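Mlr3007 protein (Mesorhizobium loti, PDB 3QQM) probably catalyses the pyridoxal-phosphate-dependent transamination of leucine, isoleucine and valine with 2-oxoglutarate, as a class-IV aminotransferase. Local coordinates at residues Leu141-Asn144 / Glu148-Glu151; Leu101-Thr106 / Tyr195-Leu200; Pro169-Gly174 / Val179-Leu184; Asp34-Arg39 / Gly209-Gly214. One frame throughout, in Å; residues are numbered along the deposited sequence. Where two conformers were deposited one is given.

Interaction 1: Leu141-Asn144 / Glu148-Glu151; sequences LLAN and EICE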
loop_
_atom_site.group_PDB
_atom_site.type_symbol
_atom_site.label_atom_id
_atom_site.label_comp_id
_atom_site.label_asym_id
_atom_site.label_seq_id
_atom_site.Cartn_x
_atom_site.Cartn_y
_atom_site.Cartn_z
ATOM N N LEU A 141 7.548 8.886 4.710
ATOM C CA LEU A 141 7.215 9.250 3.354
ATOM C C LEU A 141 8.477 9.346 2.502
ATOM O O LEU A 141 9.567 9.650 3.009
ATOM C CB LEU A 141 6.484 10.594 3.298
ATOM C CG LEU A 141 5.220 10.783 4.148
ATOM C CD1 LEU A 141 4.570 12.146 3.836
ATOM C CD2 LEU A 141 4.228 9.629 3.926
ATOM N N LEU A 142 8.314 9.072 1.207
ATOM C CA LEU A 142 9.382 9.165 0.230
ATOM C C LEU A 142 8.962 10.122 -0.894
ATOM O O LEU A 142 7.807 10.116 -1.326
ATOM C CB LEU A 142 9.689 7.795 -0.408
ATOM C CG LEU A 142 10.194 6.663 0.490
ATOM C CD1 LEU A 142 9.029 6.094 1.278
ATOM C CD2 LEU A 142 10.841 5.570 -0.332
ATOM N N ALA A 143 9.916 10.916 -1.365
ATOM C CA ALA A 143 9.711 11.840 -2.477
ATOM C C ALA A 143 10.543 11.344 -3.658
ATOM O O ALA A 143 11.353 10.481 -3.496
ATOM C CB ALA A 143 10.123 13.271 -2.092
ATOM N N ASN A 144 10.319 11.898 -4.846
ATOM C CA ASN A 144 11.050 11.497 -6.046
ATOM C C ASN A 144 12.154 12.494 -6.406
ATOM O O ASN A 144 12.428 13.404 -5.637
ATOM C CB ASN A 144 10.079 11.303 -7.212
ATOM C CG ASN A 144 9.392 12.603 -7.646
ATOM O OD1 ASN A 144 9.822 13.724 -7.285
ATOM N ND2 ASN A 144 8.327 12.460 -8.447
ATOM N N GLU A 148 8.825 15.708 -5.143
ATOM C CA GLU A 148 7.397 15.545 -5.053
ATOM C C GLU A 148 7.128 14.330 -4.191
ATOM O O GLU A 148 7.721 13.277 -4.387
ATOM C CB GLU A 148 6.815 15.365 -6.469
ATOM C CG GLU A 148 7.104 16.596 -7.368
ATOM C CD GLU A 148 6.964 16.355 -8.864
ATOM O OE1 GLU A 148 6.852 15.182 -9.321
ATOM O OE2 GLU A 148 7.014 17.376 -9.586
ATOM N N ILE A 149 6.266 14.497 -3.203
ATOM C CA ILE A 149 5.904 13.417 -2.339
ATOM C C ILE A 149 5.189 12.392 -3.172
ATOM O O ILE A 149 4.327 12.744 -4.004
ATOM C CB ILE A 149 4.949 13.865 -1.217
ATOM C CG1 ILE A 149 5.694 14.743 -0.223
ATOM C CG2 ILE A 149 4.351 12.646 -0.486
ATOM C CD1 ILE A 149 6.799 13.992 0.570
ATOM N N CYS A 150 5.535 11.130 -2.953
ATOM C CA CYS A 150 4.905 10.052 -3.672
ATOM C C CYS A 150 3.953 9.199 -2.796
ATOM O O CYS A 150 2.738 9.065 -3.082
ATOM C CB CYS A 150 5.976 9.140 -4.258
ATOM S SG CYS A 150 7.115 9.884 -5.489
ATOM N N GLU A 151 4.502 8.649 -1.720
ATOM C CA GLU A 151 3.766 7.719 -0.868
ATOM C C GLU A 151 4.543 7.371 0.385
ATOM O O GLU A 151 5.659 7.850 0.604
ATOM C CB GLU A 151 3.561 6.412 -1.670
ATOM C CG GLU A 151 4.912 5.756 -2.091
ATOM C CD GLU A 151 4.789 4.521 -3.034
ATOM O OE1 GLU A 151 3.683 3.930 -3.161
ATOM O OE2 GLU A 151 5.832 4.137 -3.641
#
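The amide of Asn144 offers its ND2 edge to the carboxylate of Glu148, the two planes turned 50° apart. Asn144 ND2 donates to Glu148 OE1 over 3.2 Å in an almost straight bond that stays in the amide plane but reaches the carboxylate oxygen on its anti side, well out of the carboxylate plane. The other end of the same amide turns back to the chain: Asn144 OD1 takes the backbone N of Glu148 at 3.1 Å, the donor standing above the carbonyl plane, and also accepts from Arg146 N inside the turn. A chi1 of 65° sets Asn144 CG between its own N and carbonyl carbon, which brings the amide over the start of segment 148-151. Asn144 N in turn donates to Glu148 O at 3.0 Å, so side chain and backbone together close the hairpin end. Farther along, the strands pair antiparallel. Leu142 N donates to Glu151 O (3.0 Å), and Leu142 O receives Cys150 N at 3.0 Å. The register slips by one between the pairs Leu142-Glu151 and Ala143-Ile149, a beta bulge, and Cys150 SG swings against Asn144 CB at 3.7 Å. Leu142 and Glu151 share one face of the sheet, where Glu151 OE2 bonds to Tyr125 OH and OE1 to Leu176 N, while Leu142 packs on helix 123-130. Leu141 and Ile149 instead lie against Tyr197 and Leu200 of helix 197-200. The hairpin thus forms one border of the six-stranded mixed sheet within the chain, strand 139-143 running parallel to strand 99-103 and strand 149-152 lying outermost.

Interaction 2: Leu101-Thr106 / Tyr195-Leu200; sequences LRLART and YSYDDL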
loop_
_atom_site.group_PDB
_atom_site.type_symbol
_atom_site.label_atom_id
_atom_site.label_comp_id
_atom_site.label_asym_id
_atom_site.label_seq_id
_atom_site.Cartn_x
_atom_site.Cartn_y
_atom_site.Cartn_z
ATOM N N LEU A 101 4.394 11.333 10.856
ATOM C CA LEU A 101 5.120 11.106 9.606
ATOM C C LEU A 101 6.397 11.886 9.578
ATOM O O LEU A 101 6.458 12.981 10.129
ATOM C CB LEU A 101 4.285 11.567 8.404
ATOM C CG LEU A 101 2.887 11.007 8.318
ATOM C CD1 LEU A 101 2.175 11.603 7.131
ATOM C CD2 LEU A 101 2.930 9.499 8.221
ATOM N N ARG A 102 7.399 11.330 8.895
ATOM C CA ARG A 102 8.687 11.981 8.681
ATOM C C ARG A 102 9.099 11.720 7.218
ATOM O O ARG A 102 8.644 10.739 6.591
ATOM C CB ARG A 102 9.775 11.435 9.606
ATOM C CG ARG A 102 9.455 11.470 11.082
ATOM C CD ARG A 102 9.425 12.837 11.632
ATOM N NE ARG A 102 10.781 13.386 11.720
ATOM C CZ ARG A 102 11.555 13.331 12.809
ATOM N NH1 ARG A 102 11.131 12.751 13.937
ATOM N NH2 ARG A 102 12.762 13.859 12.762
ATOM N N LEU A 103 9.977 12.573 6.695
ATOM C CA LEU A 103 10.467 12.453 5.330
ATOM C C LEU A 103 11.787 11.713 5.270
ATOM O O LEU A 103 12.762 12.077 5.952
ATOM C CB LEU A 103 10.679 13.834 4.724
ATOM C CG LEU A 103 11.225 13.920 3.294
ATOM C CD1 LEU A 103 10.234 13.358 2.288
ATOM C CD2 LEU A 103 11.558 15.379 2.974
ATOM N N ALA A 104 11.823 10.673 4.457
ATOM C CA ALA A 104 13.039 9.922 4.276
ATOM C C ALA A 104 13.928 10.657 3.303
ATOM O O ALA A 104 13.436 11.398 2.460
ATOM C CB ALA A 104 12.740 8.524 3.697
ATOM N N ARG A 105 15.233 10.456 3.437
ATOM C CA ARG A 105 16.200 11.036 2.499
ATOM C C ARG A 105 16.227 10.103 1.300
ATOM O O ARG A 105 16.584 10.494 0.211
ATOM C CB ARG A 105 17.621 11.186 3.087
ATOM C CG ARG A 105 18.368 9.883 3.294
ATOM C CD ARG A 105 19.846 10.109 3.616
ATOM N NE ARG A 105 20.078 10.809 4.876
ATOM C CZ ARG A 105 20.192 10.198 6.056
ATOM N NH1 ARG A 105 20.056 8.872 6.142
ATOM N NH2 ARG A 105 20.413 10.917 7.157
ATOM N N THR A 106 15.806 8.860 1.525
ATOM C CA THR A 106 15.715 7.848 0.477
ATOM C C THR A 106 14.738 8.352 -0.573
ATOM O O THR A 106 13.597 8.607 -0.256
ATOM C CB THR A 106 15.100 6.534 1.024
ATOM O OG1 THR A 106 15.910 6.036 2.085
ATOM C CG2 THR A 106 14.968 5.474 -0.078
ATOM N N TYR A 195 2.641 17.551 -4.990
ATOM C CA TYR A 195 3.055 18.401 -3.886
ATOM C C TYR A 195 4.312 17.869 -3.191
ATOM O O TYR A 195 4.631 16.691 -3.274
ATOM C CB TYR A 195 1.896 18.620 -2.888
ATOM C CG TYR A 195 1.170 17.367 -2.413
ATOM C CD1 TYR A 195 1.741 16.500 -1.495
ATOM C CD2 TYR A 195 -0.120 17.112 -2.806
ATOM C CE1 TYR A 195 1.044 15.373 -1.040
ATOM C CE2 TYR A 195 -0.832 16.010 -2.321
ATOM C CZ TYR A 195 -0.244 15.144 -1.465
ATOM O OH TYR A 195 -0.963 14.046 -1.037
ATOM N N SER A 196 5.015 18.773 -2.528
ATOM C CA SER A 196 6.236 18.471 -1.807
ATOM C C SER A 196 5.964 18.308 -0.332
ATOM O O SER A 196 4.857 18.537 0.126
ATOM C CB SER A 196 7.202 19.638 -1.942
ATOM O OG SER A 196 6.673 20.749 -1.283
ATOM N N TYR A 197 7.003 17.968 0.427
ATOM C CA TYR A 197 6.862 17.806 1.860
ATOM C C TYR A 197 6.463 19.116 2.463
ATOM O O TYR A 197 5.568 19.177 3.302
ATOM C CB TYR A 197 8.166 17.348 2.511
ATOM C CG TYR A 197 7.958 16.824 3.904
ATOM C CD1 TYR A 197 7.269 15.637 4.090
ATOM C CD2 TYR A 197 8.491 17.465 5.028
ATOM C CE1 TYR A 197 7.061 15.099 5.346
ATOM C CE2 TYR A 197 8.302 16.924 6.329
ATOM C CZ TYR A 197 7.581 15.731 6.463
ATOM O OH TYR A 197 7.316 15.110 7.671
ATOM N N ASP A 198 7.102 20.172 2.003
ATOM C CA ASP A 198 6.840 21.502 2.534
ATOM C C ASP A 198 5.381 21.957 2.293
ATOM O O ASP A 198 4.783 22.571 3.161
ATOM C CB ASP A 198 7.824 22.499 1.942
ATOM C CG ASP A 198 7.780 23.811 2.648
ATOM O OD1 ASP A 198 8.330 23.919 3.772
ATOM O OD2 ASP A 198 7.205 24.738 2.063
ATOM N N ASP A 199 4.828 21.663 1.112
ATOM C CA ASP A 199 3.418 21.979 0.816
ATOM C C ASP A 199 2.480 21.316 1.822
ATOM O O ASP A 199 1.479 21.890 2.186
ATOM C CB ASP A 199 3.013 21.481 -0.584
ATOM C CG ASP A 199 3.717 22.210 -1.696
ATOM O OD1 ASP A 199 4.061 23.399 -1.482
ATOM O OD2 ASP A 199 3.884 21.604 -2.792
ATOM N N LEU A 200 2.790 20.077 2.221
ATOM C CA LEU A 200 1.980 19.340 3.196
ATOM C C LEU A 200 1.820 20.061 4.514
ATOM O O LEU A 200 0.845 19.853 5.215
ATOM C CB LEU A 200 2.564 17.957 3.469
ATOM C CG LEU A 200 2.365 16.926 2.374
ATOM C CD1 LEU A 200 2.980 15.605 2.762
ATOM C CD2 LEU A 200 0.874 16.750 2.084
#
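A short helical turn with a capping box, residues 196-200, lays the ring of Tyr197 against the end of strand 99-103 in the six-stranded sheet. Leu103 CB sits over one face of that ring, 3.8 Å from the centroid of Tyr197 and only 9° off the ring normal, a CH-pi contact close to its centre. The leucine continues past the ring toward its root, and CD2 of Leu103 comes within 3.9 Å of Tyr197 CB, the two side chains sliding by each other in opposite directions. With Leu103 CG anti to its backbone N (chi1 179°), the methyls are carried toward the root of the ring, CD2 near Tyr197 CG and CB, while Leu103 CB lies over its centre. Tyr197 likewise has its ring anti to N (chi1 -165°), which brings the phenol end to the backbone of Arg102, OH lying 3.6 Å from Arg102 CA. That hydroxyl is also near Leu101 O, but the angle there is poor; its hydrogen-bond partner is Val221 O, at the end of the chain. The turn that presents the tyrosine is fixed by reciprocal bonds: Asp199 N donates to Ser196 OG at 3.2 Å, and Ser196 N to Asp199 OD2 at 3.1 Å, the latter from above the carboxylate plane. On the strand side, Leu101 packs on Leu141 and on Leu220, and Tyr197 too touches Leu220. A serine at the N-cap and an aspartate three residues on, each side chain taking the other's backbone N-H, are characteristic of the capping box, here at the start of a short, weakly bonded helical turn packed on a mixed beta sheet.

Interaction 3: Pro169-Gly174 / Val179-Leu184; sequences PRLDCG and VLRAEL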
loop_
_atom_site.group_PDB
_atom_site.type_symbol
_atom_site.label_atom_id
_atom_site.label_comp_id
_atom_site.label_asym_id
_atom_site.label_seq_id
_atom_site.Cartn_x
_atom_site.Cartn_y
_atom_site.Cartn_z
ATOM N N PRO A 169 -0.873 12.037 -4.418
ATOM C CA PRO A 169 0.082 12.148 -5.499
ATOM C C PRO A 169 -0.316 11.419 -6.802
ATOM O O PRO A 169 -0.765 10.267 -6.779
ATOM C CB PRO A 169 1.342 11.555 -4.891
ATOM C CG PRO A 169 1.248 11.883 -3.488
ATOM C CD PRO A 169 -0.188 11.687 -3.161
ATOM N N ARG A 170 -0.123 12.120 -7.915
ATOM C CA ARG A 170 -0.419 11.609 -9.248
ATOM C C ARG A 170 0.502 10.449 -9.508
ATOM O O ARG A 170 1.666 10.489 -9.160
ATOM C CB ARG A 170 -0.238 12.718 -10.290
ATOM C CG ARG A 170 -0.973 12.484 -11.563
ATOM C CD ARG A 170 -1.011 13.733 -12.444
ATOM N NE ARG A 170 0.255 13.975 -13.117
ATOM C CZ ARG A 170 0.513 15.040 -13.872
ATOM N NH1 ARG A 170 -0.372 16.023 -13.991
ATOM N NH2 ARG A 170 1.686 15.143 -14.473
ATOM N N LEU A 171 -0.030 9.426 -10.157
ATOM C CA LEU A 171 0.687 8.192 -10.402
ATOM C C LEU A 171 2.060 8.354 -11.107
ATOM O O LEU A 171 3.030 7.663 -10.733
ATOM C CB LEU A 171 -0.199 7.238 -11.191
ATOM C CG LEU A 171 0.255 5.786 -11.148
ATOM C CD1 LEU A 171 0.264 5.285 -9.679
ATOM C CD2 LEU A 171 -0.663 4.928 -12.049
ATOM N N ASP A 172 2.158 9.249 -12.090
ATOM C CA ASP A 172 3.432 9.447 -12.776
ATOM C C ASP A 172 4.567 9.963 -11.848
ATOM O O ASP A 172 5.692 10.045 -12.279
ATOM C CB ASP A 172 3.295 10.341 -14.024
ATOM C CG ASP A 172 2.756 11.727 -13.707
ATOM O OD1 ASP A 172 2.218 11.947 -12.580
ATOM O OD2 ASP A 172 2.834 12.595 -14.596
ATOM N N CYS A 173 4.265 10.315 -10.598
ATOM C CA CYS A 173 5.304 10.741 -9.650
ATOM C C CYS A 173 6.227 9.571 -9.218
ATOM O O CYS A 173 7.369 9.787 -8.781
ATOM C CB CYS A 173 4.687 11.397 -8.394
ATOM S SG CYS A 173 3.957 13.077 -8.605
ATOM N N GLY A 174 5.710 8.345 -9.305
ATOM C CA GLY A 174 6.455 7.143 -8.936
ATOM C C GLY A 174 5.943 6.621 -7.612
ATOM O O GLY A 174 6.437 7.001 -6.540
ATOM N N VAL A 179 -4.964 0.199 -3.708
ATOM C CA VAL A 179 -6.342 -0.219 -3.798
ATOM C C VAL A 179 -7.284 0.725 -3.012
ATOM O O VAL A 179 -8.356 1.035 -3.479
ATOM C CB VAL A 179 -6.459 -1.685 -3.348
ATOM C CG1 VAL A 179 -7.898 -2.054 -2.918
ATOM C CG2 VAL A 179 -5.908 -2.611 -4.467
ATOM N N LEU A 180 -6.909 1.147 -1.817
ATOM C CA LEU A 180 -7.741 2.113 -1.114
ATOM C C LEU A 180 -7.718 3.372 -1.988
ATOM O O LEU A 180 -8.750 3.938 -2.299
ATOM C CB LEU A 180 -7.201 2.422 0.277
ATOM C CG LEU A 180 -7.915 3.571 1.004
ATOM C CD1 LEU A 180 -9.387 3.209 1.325
ATOM C CD2 LEU A 180 -7.204 4.013 2.278
ATOM N N ARG A 181 -6.524 3.754 -2.423
ATOM C CA ARG A 181 -6.321 4.935 -3.264
ATOM C C ARG A 181 -7.243 4.894 -4.447
ATOM O O ARG A 181 -7.926 5.860 -4.731
ATOM C CB ARG A 181 -4.883 4.993 -3.763
ATOM C CG ARG A 181 -4.561 6.144 -4.706
ATOM C CD ARG A 181 -3.124 5.993 -5.207
ATOM N NE ARG A 181 -2.705 7.063 -6.112
ATOM C CZ ARG A 181 -2.921 7.079 -7.413
ATOM N NH1 ARG A 181 -3.573 6.079 -8.007
ATOM N NH2 ARG A 181 -2.484 8.114 -8.132
ATOM N N ALA A 182 -7.268 3.763 -5.137
ATOM C CA ALA A 182 -8.125 3.608 -6.288
ATOM C C ALA A 182 -9.601 3.777 -5.912
ATOM O O ALA A 182 -10.372 4.387 -6.646
ATOM C CB ALA A 182 -7.907 2.239 -6.913
ATOM N N GLU A 183 -10.021 3.206 -4.793
ATOM C CA GLU A 183 -11.422 3.320 -4.431
ATOM C C GLU A 183 -11.802 4.780 -4.154
ATOM O O GLU A 183 -12.880 5.219 -4.539
ATOM C CB GLU A 183 -11.760 2.458 -3.220
ATOM C CG GLU A 183 -13.289 2.303 -2.939
ATOM C CD GLU A 183 -13.574 1.384 -1.752
ATOM O OE1 GLU A 183 -13.184 1.727 -0.615
ATOM O OE2 GLU A 183 -14.237 0.330 -1.948
ATOM N N LEU A 184 -10.925 5.507 -3.472
ATOM C CA LEU A 184 -11.193 6.889 -3.140
ATOM C C LEU A 184 -11.211 7.756 -4.396
ATOM O O LEU A 184 -11.963 8.728 -4.463
ATOM C CB LEU A 184 -10.165 7.424 -2.140
ATOM C CG LEU A 184 -10.096 6.791 -0.750
ATOM C CD1 LEU A 184 -8.904 7.376 -0.013
ATOM C CD2 LEU A 184 -11.390 6.989 0.053
HETATM O O HOH W 1 -1.159 8.875 -4.606
#
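Pro169 supplies the central acceptor: its carbonyl O takes NH2 of Arg181 at 3.1 Å, in a nearly straight bond of 172° that lies both in the carbonyl plane and in the guanidinium plane. A second link runs through water 1, which donates to Pro169 O at 2.6 Å and accepts from Arg181 NE at 2.8 Å. Direct bond and water bridge therefore use the same carbonyl oxygen and the same edge of the guanidinium. Next in the chain, Arg170 turns its side chain away from the helix and grips Asp172 side-on, NE to OD1 and NH2 to OD2, the latter a 2.8 Å salt-bridge contact; this ties the two ends of the Arg170-Asp172 run together. Leu171 starts a 3-10 turn, its backbone N facing Glu192 OE2, to which it donates. Its CD1 lies about 4.0 Å above one face of the Arg181 guanidinium, offset toward the rim. Cys173 N bonds back to Arg170 O and Gly174 N to Leu171 O, closing the turn, and the positive phi of Gly174 suits glycine. To reach this loop, Arg181 leaves helix 179-186 fully extended from CG to NE, chi1 177°, past Asn156 and Phe158 of strand 156-160. The same NH2 forms a salt bridge with Glu192 of strand 190-193, which probably balances its positive charge. At the start of this helix, Val179 N donates to the phosphate of the modified lysine at position 118, and Leu180 N does so weakly: a helix N-terminus serving as a phosphate-binding site for the pyridoxal cofactor.

Interaction 4: Asp34-Arg39 / Gly209-Gly214; sequences DRHLAR and GNSLRG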
loop_
_atom_site.group_PDB
_atom_site.type_symbol
_atom_site.label_atom_id
_atom_site.label_comp_id
_atom_site.label_asym_id
_atom_site.label_seq_id
_atom_site.Cartn_x
_atom_site.Cartn_y
_atom_site.Cartn_z
ATOM N N ASP A 34 -12.308 -7.426 -5.146
ATOM C CA ASP A 34 -12.169 -7.359 -6.592
ATOM C C ASP A 34 -11.043 -6.398 -7.014
ATOM O O ASP A 34 -10.306 -6.696 -7.938
ATOM C CB ASP A 34 -13.500 -7.065 -7.289
ATOM C CG ASP A 34 -14.158 -5.813 -6.803
ATOM O OD1 ASP A 34 -13.577 -5.119 -5.931
ATOM O OD2 ASP A 34 -15.271 -5.529 -7.291
ATOM N N ARG A 35 -10.893 -5.283 -6.334
ATOM C CA ARG A 35 -9.812 -4.395 -6.674
ATOM C C ARG A 35 -8.467 -5.115 -6.478
ATOM O O ARG A 35 -7.618 -5.009 -7.331
ATOM C CB ARG A 35 -9.862 -3.099 -5.887
ATOM C CG ARG A 35 -11.073 -2.207 -6.240
ATOM C CD ARG A 35 -10.945 -0.829 -5.613
ATOM N NE ARG A 35 -12.043 0.043 -5.991
ATOM C CZ ARG A 35 -12.079 0.789 -7.104
ATOM N NH1 ARG A 35 -11.090 0.745 -7.986
ATOM N NH2 ARG A 35 -13.142 1.555 -7.359
ATOM N N HIS A 36 -8.316 -5.880 -5.382
ATOM C CA HIS A 36 -7.062 -6.608 -5.108
ATOM C C HIS A 36 -6.733 -7.633 -6.181
ATOM O O HIS A 36 -5.597 -7.716 -6.618
ATOM C CB HIS A 36 -7.067 -7.294 -3.729
ATOM C CG HIS A 36 -6.958 -6.336 -2.584
ATOM N ND1 HIS A 36 -5.770 -5.724 -2.235
ATOM C CD2 HIS A 36 -7.886 -5.879 -1.708
ATOM C CE1 HIS A 36 -5.981 -4.916 -1.214
ATOM N NE2 HIS A 36 -7.254 -4.992 -0.875
ATOM N N LEU A 37 -7.720 -8.430 -6.573
ATOM C CA LEU A 37 -7.520 -9.446 -7.597
ATOM C C LEU A 37 -7.282 -8.784 -8.972
ATOM O O LEU A 37 -6.471 -9.246 -9.747
ATOM C CB LEU A 37 -8.712 -10.407 -7.635
ATOM C CG LEU A 37 -8.899 -11.223 -6.355
ATOM C CD1 LEU A 37 -10.127 -12.089 -6.419
ATOM C CD2 LEU A 37 -7.701 -12.092 -6.117
ATOM N N ALA A 38 -7.971 -7.693 -9.247
ATOM C CA ALA A 38 -7.769 -6.983 -10.511
ATOM C C ALA A 38 -6.302 -6.594 -10.616
ATOM O O ALA A 38 -5.673 -6.852 -11.632
ATOM C CB ALA A 38 -8.656 -5.741 -10.625
ATOM N N ARG A 39 -5.769 -5.984 -9.558
ATOM C CA ARG A 39 -4.377 -5.583 -9.544
ATOM C C ARG A 39 -3.431 -6.778 -9.676
ATOM O O ARG A 39 -2.538 -6.746 -10.487
ATOM C CB ARG A 39 -4.033 -4.842 -8.264
ATOM C CG ARG A 39 -2.569 -4.377 -8.245
ATOM C CD ARG A 39 -2.334 -3.417 -7.163
ATOM N NE ARG A 39 -2.464 -4.015 -5.842
ATOM C CZ ARG A 39 -2.460 -3.309 -4.715
ATOM N NH1 ARG A 39 -2.437 -1.982 -4.759
ATOM N NH2 ARG A 39 -2.574 -3.915 -3.537
ATOM N N GLY A 209 -2.974 5.989 4.049
ATOM C CA GLY A 209 -3.872 4.839 4.099
ATOM C C GLY A 209 -3.537 3.709 3.178
ATOM O O GLY A 209 -2.677 3.844 2.291
ATOM N N ASN A 210 -4.166 2.565 3.449
ATOM C CA ASN A 210 -4.033 1.382 2.632
ATOM C C ASN A 210 -5.318 0.579 2.730
ATOM O O ASN A 210 -6.214 0.918 3.503
ATOM C CB ASN A 210 -2.795 0.551 2.976
ATOM C CG ASN A 210 -2.758 0.084 4.418
ATOM O OD1 ASN A 210 -3.777 -0.189 5.040
ATOM N ND2 ASN A 210 -1.562 -0.069 4.926
ATOM N N SER A 211 -5.429 -0.453 1.903
ATOM C CA SER A 211 -6.643 -1.257 1.881
ATOM C C SER A 211 -6.883 -1.959 3.220
ATOM O O SER A 211 -8.005 -2.102 3.652
ATOM C CB SER A 211 -6.593 -2.299 0.764
ATOM O OG SER A 211 -7.861 -2.911 0.635
ATOM N N LEU A 212 -5.811 -2.400 3.849
ATOM C CA LEU A 212 -5.909 -3.092 5.099
ATOM C C LEU A 212 -6.492 -2.223 6.210
ATOM O O LEU A 212 -7.410 -2.645 6.895
ATOM C CB LEU A 212 -4.540 -3.608 5.536
ATOM C CG LEU A 212 -4.512 -4.269 6.909
ATOM C CD1 LEU A 212 -5.495 -5.476 6.957
ATOM C CD2 LEU A 212 -3.057 -4.661 7.339
ATOM N N ARG A 213 -5.986 -1.004 6.352
ATOM C CA ARG A 213 -6.410 -0.146 7.476
ATOM C C ARG A 213 -7.355 0.986 7.193
ATOM O O ARG A 213 -7.867 1.562 8.131
ATOM C CB ARG A 213 -5.173 0.458 8.160
ATOM C CG ARG A 213 -4.270 -0.567 8.748
ATOM C CD ARG A 213 -3.256 0.014 9.716
ATOM N NE ARG A 213 -2.416 -1.050 10.293
ATOM C CZ ARG A 213 -2.752 -1.767 11.358
ATOM N NH1 ARG A 213 -3.894 -1.551 11.992
ATOM N NH2 ARG A 213 -1.954 -2.726 11.779
ATOM N N GLY A 214 -7.613 1.299 5.939
ATOM C CA GLY A 214 -8.449 2.453 5.627
ATOM C C GLY A 214 -7.606 3.714 5.861
ATOM O O GLY A 214 -6.364 3.621 5.924
#
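Ser211 OG and His36 NE2 stand 2.6 Å apart, a short hydrogen bond between buried side chains in which either could be the donor. The hydroxyl comes to the edge of the imidazole, near the ring plane, while Ser211 CB is close to both NE2 (3.2 Å) and CE1 (3.3 Å) of His36, a tight fit. The angle of 145° at the hydrogen leaves the bond somewhat bent. Ser211 holds OG anti to its backbone N (chi1 -171°), directing it across to helix 33-47; His36, with CG beside its own N (chi1 -72°), turns NE2 toward the serine. On the far side of the ring, His36 ND1 bonds to Glu20 OE1, an oxygen that also receives a salt bridge from Arg39 NH2. The serine loop is itself shaped by an Asx motif: Asn210 OD1 accepts Arg213 N at 2.7 Å, nearly in line with the side-chain C=O, and Gly214 N returns to Asn210 O at 2.8 Å. Ser211 N and Arg39 NH1 both donate to the phosphate of the modified lysine at position 118. The Ser211-His36-Glu20 chain resembles a relay in geometry only. Bonds at both nitrogens fix the imidazole, which is consistent with His36 positioning Ser211, whose backbone N binds the phosphate, and so joining helix 33-47 to the phosphate-binding loop.

Interactions 1 and 2 adjoin in the six-stranded sheet, their centres 6 Å apart, with Leu141 N 2.9 Å from Arg102 O and Ile149 N 2.7 Å from Tyr195 O, both probable hydrogen bonds. Interaction 3 joins interaction 1 through Asn144 ND2, 2.9 Å from Cys173 O. Its helix leads on to interaction 4, where Val179 CG1 packs 3.6 Å from His36 NE2; these two contacts share the phosphate of the cofactor-bearing lysine at position 118. Interactions 2 and 4, with centres about 24 Å apart, do not touch. The series therefore runs from the sheet border to the cofactor, and interactions 1, 2 and 3 all lie within the chain loop that interaction 4 closes.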